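Local coordinates for protein paraflagellar rod component (Trypanosoma cruzi, PDB 6XYB) that is of unknown function, is specific to kinetoplastids and binds magnesium ions, and may belong to the paraflagellar rod, at residues P5-S10 and E86-E91; V9-N14 and A79-I84. All coordinates share one frame; numbering follows the deposited sequence.

Overall arrangement
Both contacts join strand 6-13, a strand in the interior of an antiparallel sheet, to helix 74-90, which lies along that strand on one face of the sheet; their centres are about 12 Å apart. Both strand segments precede both helix segments in the chain, and they pair in reverse order: contact 1 joins the beginning of the strand to the C-terminal part of the helix, contact 2 its later half to the middle. Val9 serves both, so the two form one continuous apolar seam from Leu7 to Phe13. Contact 2 is the larger, burying 225 Å² against 97 Å². Both also touch the third subunit, another copy of the protein, so the same helix takes part in the chain's core and in its assembly.

Contact 1: P5-S10 and E86-E91; sequences PNLCVS and EGLEGE
The strand carrying Leu7 and Val9 and the C-terminal part of helix 74-90 are held well apart, the nearest CA atoms across the contact, those of Leu7 and Leu88, being 9.7 Å from each other, so side chains must bridge the gap. Leu7 and Leu88 do so tip to tip. The CD2 methyl of Leu7 lies 3.7 Å from CD2 of Leu88 and 3.9 Å from its CD1, and thus sits against both ends of the leucine fork. In Leu7 the first torsion swings CG beside the carbonyl carbon, and chi2 of 58° turns CD1 aside and sets CD2 anti to CA, as the foremost methyl. Val9, two residues on and on the same face of the strand, meets Leu88 at a slant: its CG2 approaches CD1 of Leu88 at 4.0 Å. Leu88 is therefore the one helix residue that serves both strand side chains. Its chi1 of -71° sets CG opposite the carbonyl carbon, and chi2 of 172° sends CD1 straight on, CD2 branching off to the side.

The surroundings place this cluster in the core between helix 74-90 and the antiparallel sheet. Phe115 of strand 108-117, Trp93 of strand 93-103, and Thr29 and Leu33 of helix 27-36 also pack on Leu88. The alternate strand residue Asn6 looks the other way, donating from ND2 to Glu89 of the second subunit and from its backbone N to Glu86 of that subunit.

No hydrogen bond crosses between the two segments, and all three touching residues are buried. This part of the helix is consequently held to the strand by dispersion and the exclusion of water from methyl groups, while the directional bonds of the strand go to its sheet neighbours and to another chain.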
loop_
_atom_site.group_PDB
_atom_site.type_symbol
_atom_site.label_atom_id
_atom_site.label_comp_id
_atom_site.label_asym_id
_atom_site.label_seq_id
_atom_site.Cartn_x
_atom_site.Cartn_y
_atom_site.Cartn_z
ATOM N N PRO C 5 13.790 -3.710 15.234
ATOM C CA PRO C 5 12.360 -3.934 15.294
ATOM C C PRO C 5 11.717 -3.073 14.198
ATOM O O PRO C 5 12.369 -2.159 13.602
ATOM C CB PRO C 5 11.971 -3.451 16.700
ATOM C CG PRO C 5 13.263 -3.392 17.446
ATOM C CD PRO C 5 14.247 -2.946 16.396
ATOM N N ASN C 6 10.433 -3.284 14.051
ATOM C CA ASN C 6 9.601 -2.563 13.068
ATOM C C ASN C 6 8.499 -1.856 13.875
ATOM O O ASN C 6 8.287 -2.150 15.063
ATOM C CB ASN C 6 9.016 -3.536 12.033
ATOM C CG ASN C 6 10.023 -4.016 11.007
ATOM O OD1 ASN C 6 10.095 -3.485 9.918
ATOM N ND2 ASN C 6 10.824 -4.997 11.352
ATOM N N LEU C 7 7.742 -1.013 13.212
ATOM C CA LEU C 7 6.647 -0.260 13.815
ATOM C C LEU C 7 5.476 -0.359 12.868
ATOM O O LEU C 7 5.650 -0.327 11.636
ATOM C CB LEU C 7 7.105 1.206 14.016
ATOM C CG LEU C 7 6.233 2.287 14.608
ATOM C CD1 LEU C 7 5.757 1.933 15.958
ATOM C CD2 LEU C 7 7.097 3.531 14.632
ATOM N N CYS C 8 4.289 -0.508 13.430
ATOM C CA CYS C 8 3.031 -0.445 12.669
ATOM C C CYS C 8 2.183 0.664 13.266
ATOM O O CYS C 8 1.902 0.608 14.504
ATOM C CB CYS C 8 2.269 -1.768 12.684
ATOM S SG CYS C 8 0.620 -1.666 11.911
ATOM N N VAL C 9 1.764 1.620 12.444
ATOM C CA VAL C 9 0.806 2.629 12.897
ATOM C C VAL C 9 -0.484 2.380 12.110
ATOM O O VAL C 9 -0.467 2.204 10.880
ATOM C CB VAL C 9 1.291 4.042 12.654
ATOM C CG1 VAL C 9 0.256 5.093 13.051
ATOM C CG2 VAL C 9 2.569 4.327 13.385
ATOM N N SER C 10 -1.600 2.327 12.830
ATOM C CA SER C 10 -2.875 2.124 12.149
ATOM C C SER C 10 -3.771 3.308 12.479
ATOM O O SER C 10 -3.762 3.750 13.633
ATOM C CB SER C 10 -3.504 0.812 12.566
ATOM O OG SER C 10 -4.634 0.496 11.786
ATOM N N GLU C 86 6.306 12.102 8.776
ATOM C CA GLU C 86 7.345 13.137 8.954
ATOM C C GLU C 86 7.926 13.040 10.370
ATOM O O GLU C 86 9.154 13.029 10.572
ATOM C CB GLU C 86 6.747 14.525 8.659
ATOM C CG GLU C 86 6.642 14.764 7.184
ATOM C CD GLU C 86 6.417 16.188 6.781
ATOM O OE1 GLU C 86 6.040 16.974 7.690
ATOM O OE2 GLU C 86 6.685 16.493 5.572
ATOM N N GLY C 87 7.059 12.871 11.324
ATOM C CA GLY C 87 7.520 12.825 12.712
ATOM C C GLY C 87 8.369 11.599 13.003
ATOM O O GLY C 87 9.424 11.676 13.648
ATOM N N LEU C 88 7.913 10.446 12.521
ATOM C CA LEU C 88 8.673 9.200 12.680
ATOM C C LEU C 88 9.970 9.256 11.882
ATOM O O LEU C 88 10.967 8.660 12.390
ATOM C CB LEU C 88 7.782 8.029 12.330
ATOM C CG LEU C 88 6.687 7.730 13.337
ATOM C CD1 LEU C 88 5.739 6.670 12.768
ATOM C CD2 LEU C 88 7.302 7.265 14.628
ATOM N N GLU C 89 10.009 9.917 10.718
ATOM C CA GLU C 89 11.251 9.934 9.907
ATOM C C GLU C 89 12.316 10.634 10.770
ATOM O O GLU C 89 13.442 10.111 10.859
ATOM C CB GLU C 89 11.024 10.551 8.525
ATOM C CG GLU C 89 12.187 10.281 7.579
ATOM C CD GLU C 89 12.205 10.941 6.210
ATOM O OE1 GLU C 89 11.354 11.843 5.902
ATOM O OE2 GLU C 89 13.081 10.514 5.425
ATOM N N GLY C 90 11.965 11.743 11.428
ATOM C CA GLY C 90 12.926 12.504 12.258
ATOM C C GLY C 90 13.432 11.684 13.435
ATOM O O GLY C 90 14.557 11.958 13.907
ATOM N N GLU C 91 12.629 10.713 13.895
ATOM C CA GLU C 91 12.949 9.798 15.017
ATOM C C GLU C 91 13.626 8.504 14.543
ATOM O O GLU C 91 13.789 7.651 15.388
ATOM C CB GLU C 91 11.640 9.491 15.755
ATOM C CG GLU C 91 11.142 10.710 16.508
ATOM C CD GLU C 91 11.939 11.021 17.781
ATOM O OE1 GLU C 91 11.972 10.183 18.744
ATOM O OE2 GLU C 91 12.524 12.101 17.813
#

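Contact 2: V9-N14 and A79-I84; sequences VSATFN and AVFLTI
Aliphatic contact comes first at the Val9 end, where Val9 and Ile84 reach tip to tip. The CG1 methyl of Val9, the branch not used toward Leu88, lies 4.1 Å from CD1 of Ile84 and equally far from its CG2, so it rests against both arms of the isoleucine. Further along, Ala11 offers its CB to the rim of the Phe81 ring: CE1 is 4.0 Å away, and the methyl lies in the ring plane.

Strand 9-13 and helix 79-84 run nearly antiparallel (165°), with axes 10.6 Å apart at closest approach, a helix layered on a beta sheet. Val9, Ala11 and Phe13 face the helix, whereas Ser10 and Thr12 face away.

The aromatic pair is Phe13 and Phe81, whose side chains run alongside one another with opposed headings. CE2 of Phe13 is 3.9 Å from CZ of Phe81, and the approach is oblique to both rings. Thr111 of the same chain and Phe114 of the third subunit, another copy of the protein, also pack against Phe81.

No hydrogen bond crosses between the two segments; the strand backbone bonds to strand 108-117, and within the helix Ile84 N donates to Val80 O at 3.0 Å.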
loop_
_atom_site.group_PDB
_atom_site.type_symbol
_atom_site.label_atom_id
_atom_site.label_comp_id
_atom_site.label_asym_id
_atom_site.label_seq_id
_atom_site.Cartn_x
_atom_site.Cartn_y
_atom_site.Cartn_z
ATOM N N VAL C 9 1.764 1.620 12.444
ATOM C CA VAL C 9 0.806 2.629 12.897
ATOM C C VAL C 9 -0.484 2.380 12.110
ATOM O O VAL C 9 -0.467 2.204 10.880
ATOM C CB VAL C 9 1.291 4.042 12.654
ATOM C CG1 VAL C 9 0.256 5.093 13.051
ATOM C CG2 VAL C 9 2.569 4.327 13.385
ATOM N N SER C 10 -1.600 2.327 12.830
ATOM C CA SER C 10 -2.875 2.124 12.149
ATOM C C SER C 10 -3.771 3.308 12.479
ATOM O O SER C 10 -3.762 3.750 13.633
ATOM C CB SER C 10 -3.504 0.812 12.566
ATOM O OG SER C 10 -4.634 0.496 11.786
ATOM N N ALA C 11 -4.567 3.719 11.518
ATOM C CA ALA C 11 -5.495 4.836 11.747
ATOM C C ALA C 11 -6.846 4.429 11.149
ATOM O O ALA C 11 -6.892 4.124 9.940
ATOM C CB ALA C 11 -4.977 6.074 11.103
ATOM N N THR C 12 -7.892 4.545 11.966
ATOM C CA THR C 12 -9.259 4.289 11.561
ATOM C C THR C 12 -10.021 5.591 11.711
ATOM O O THR C 12 -9.836 6.281 12.687
ATOM C CB THR C 12 -9.856 3.120 12.362
ATOM O OG1 THR C 12 -9.093 1.928 12.075
ATOM C CG2 THR C 12 -11.296 2.879 11.948
ATOM N N PHE C 13 -10.852 5.862 10.740
ATOM C CA PHE C 13 -11.760 7.013 10.709
ATOM C C PHE C 13 -13.161 6.531 10.314
ATOM O O PHE C 13 -13.271 5.619 9.519
ATOM C CB PHE C 13 -11.317 7.982 9.639
ATOM C CG PHE C 13 -9.912 8.414 9.752
ATOM C CD1 PHE C 13 -9.524 9.518 10.465
ATOM C CD2 PHE C 13 -8.929 7.699 9.110
ATOM C CE1 PHE C 13 -8.192 9.870 10.615
ATOM C CE2 PHE C 13 -7.595 8.064 9.214
ATOM C CZ PHE C 13 -7.216 9.141 9.973
ATOM N N ASN C 14 -14.260 7.114 10.835
ATOM C CA ASN C 14 -14.362 8.057 11.927
ATOM C C ASN C 14 -15.129 7.418 13.073
ATOM O O ASN C 14 -15.953 6.529 12.849
ATOM C CB ASN C 14 -15.054 9.330 11.436
ATOM C CG ASN C 14 -14.090 10.220 10.682
ATOM O OD1 ASN C 14 -13.104 10.675 11.238
ATOM N ND2 ASN C 14 -14.338 10.456 9.405
ATOM N N ALA C 79 -3.436 14.649 5.845
ATOM C CA ALA C 79 -2.591 15.442 6.751
ATOM C C ALA C 79 -2.123 14.612 7.965
ATOM O O ALA C 79 -0.997 14.746 8.386
ATOM C CB ALA C 79 -3.362 16.668 7.214
ATOM N N VAL C 80 -2.983 13.845 8.564
ATOM C CA VAL C 80 -2.586 12.996 9.732
ATOM C C VAL C 80 -1.509 12.016 9.276
ATOM O O VAL C 80 -0.473 11.820 9.951
ATOM C CB VAL C 80 -3.783 12.228 10.284
ATOM C CG1 VAL C 80 -3.336 11.168 11.264
ATOM C CG2 VAL C 80 -4.797 13.180 10.924
ATOM N N PHE C 81 -1.718 11.401 8.138
ATOM C CA PHE C 81 -0.700 10.402 7.686
ATOM C C PHE C 81 0.634 11.117 7.454
ATOM O O PHE C 81 1.690 10.575 7.867
ATOM C CB PHE C 81 -1.083 9.741 6.362
ATOM C CG PHE C 81 -2.388 8.987 6.418
ATOM C CD1 PHE C 81 -2.788 8.330 7.562
ATOM C CD2 PHE C 81 -3.206 8.890 5.300
ATOM C CE1 PHE C 81 -3.991 7.632 7.580
ATOM C CE2 PHE C 81 -4.390 8.177 5.318
ATOM C CZ PHE C 81 -4.817 7.603 6.484
ATOM N N LEU C 82 0.629 12.256 6.718
ATOM C CA LEU C 82 1.907 12.968 6.478
ATOM C C LEU C 82 2.617 13.342 7.784
ATOM O O LEU C 82 3.857 13.228 7.894
ATOM C CB LEU C 82 1.691 14.237 5.637
ATOM C CG LEU C 82 2.123 14.144 4.191
ATOM C CD1 LEU C 82 2.200 15.534 3.577
ATOM C CD2 LEU C 82 3.421 13.375 3.998
ATOM N N THR C 83 1.870 13.843 8.762
ATOM C CA THR C 83 2.521 14.322 10.014
ATOM C C THR C 83 3.098 13.107 10.773
ATOM O O THR C 83 4.177 13.230 11.316
ATOM C CB THR C 83 1.638 15.232 10.890
ATOM O OG1 THR C 83 0.587 14.494 11.524
ATOM C CG2 THR C 83 1.037 16.409 10.147
ATOM N N ILE C 84 2.410 11.961 10.760
ATOM C CA ILE C 84 2.956 10.719 11.379
ATOM C C ILE C 84 4.251 10.345 10.656
ATOM O O ILE C 84 5.236 10.004 11.315
ATOM C CB ILE C 84 1.926 9.573 11.386
ATOM C CG1 ILE C 84 0.703 9.919 12.254
ATOM C CG2 ILE C 84 2.612 8.231 11.708
ATOM C CD1 ILE C 84 -0.451 8.980 12.023
#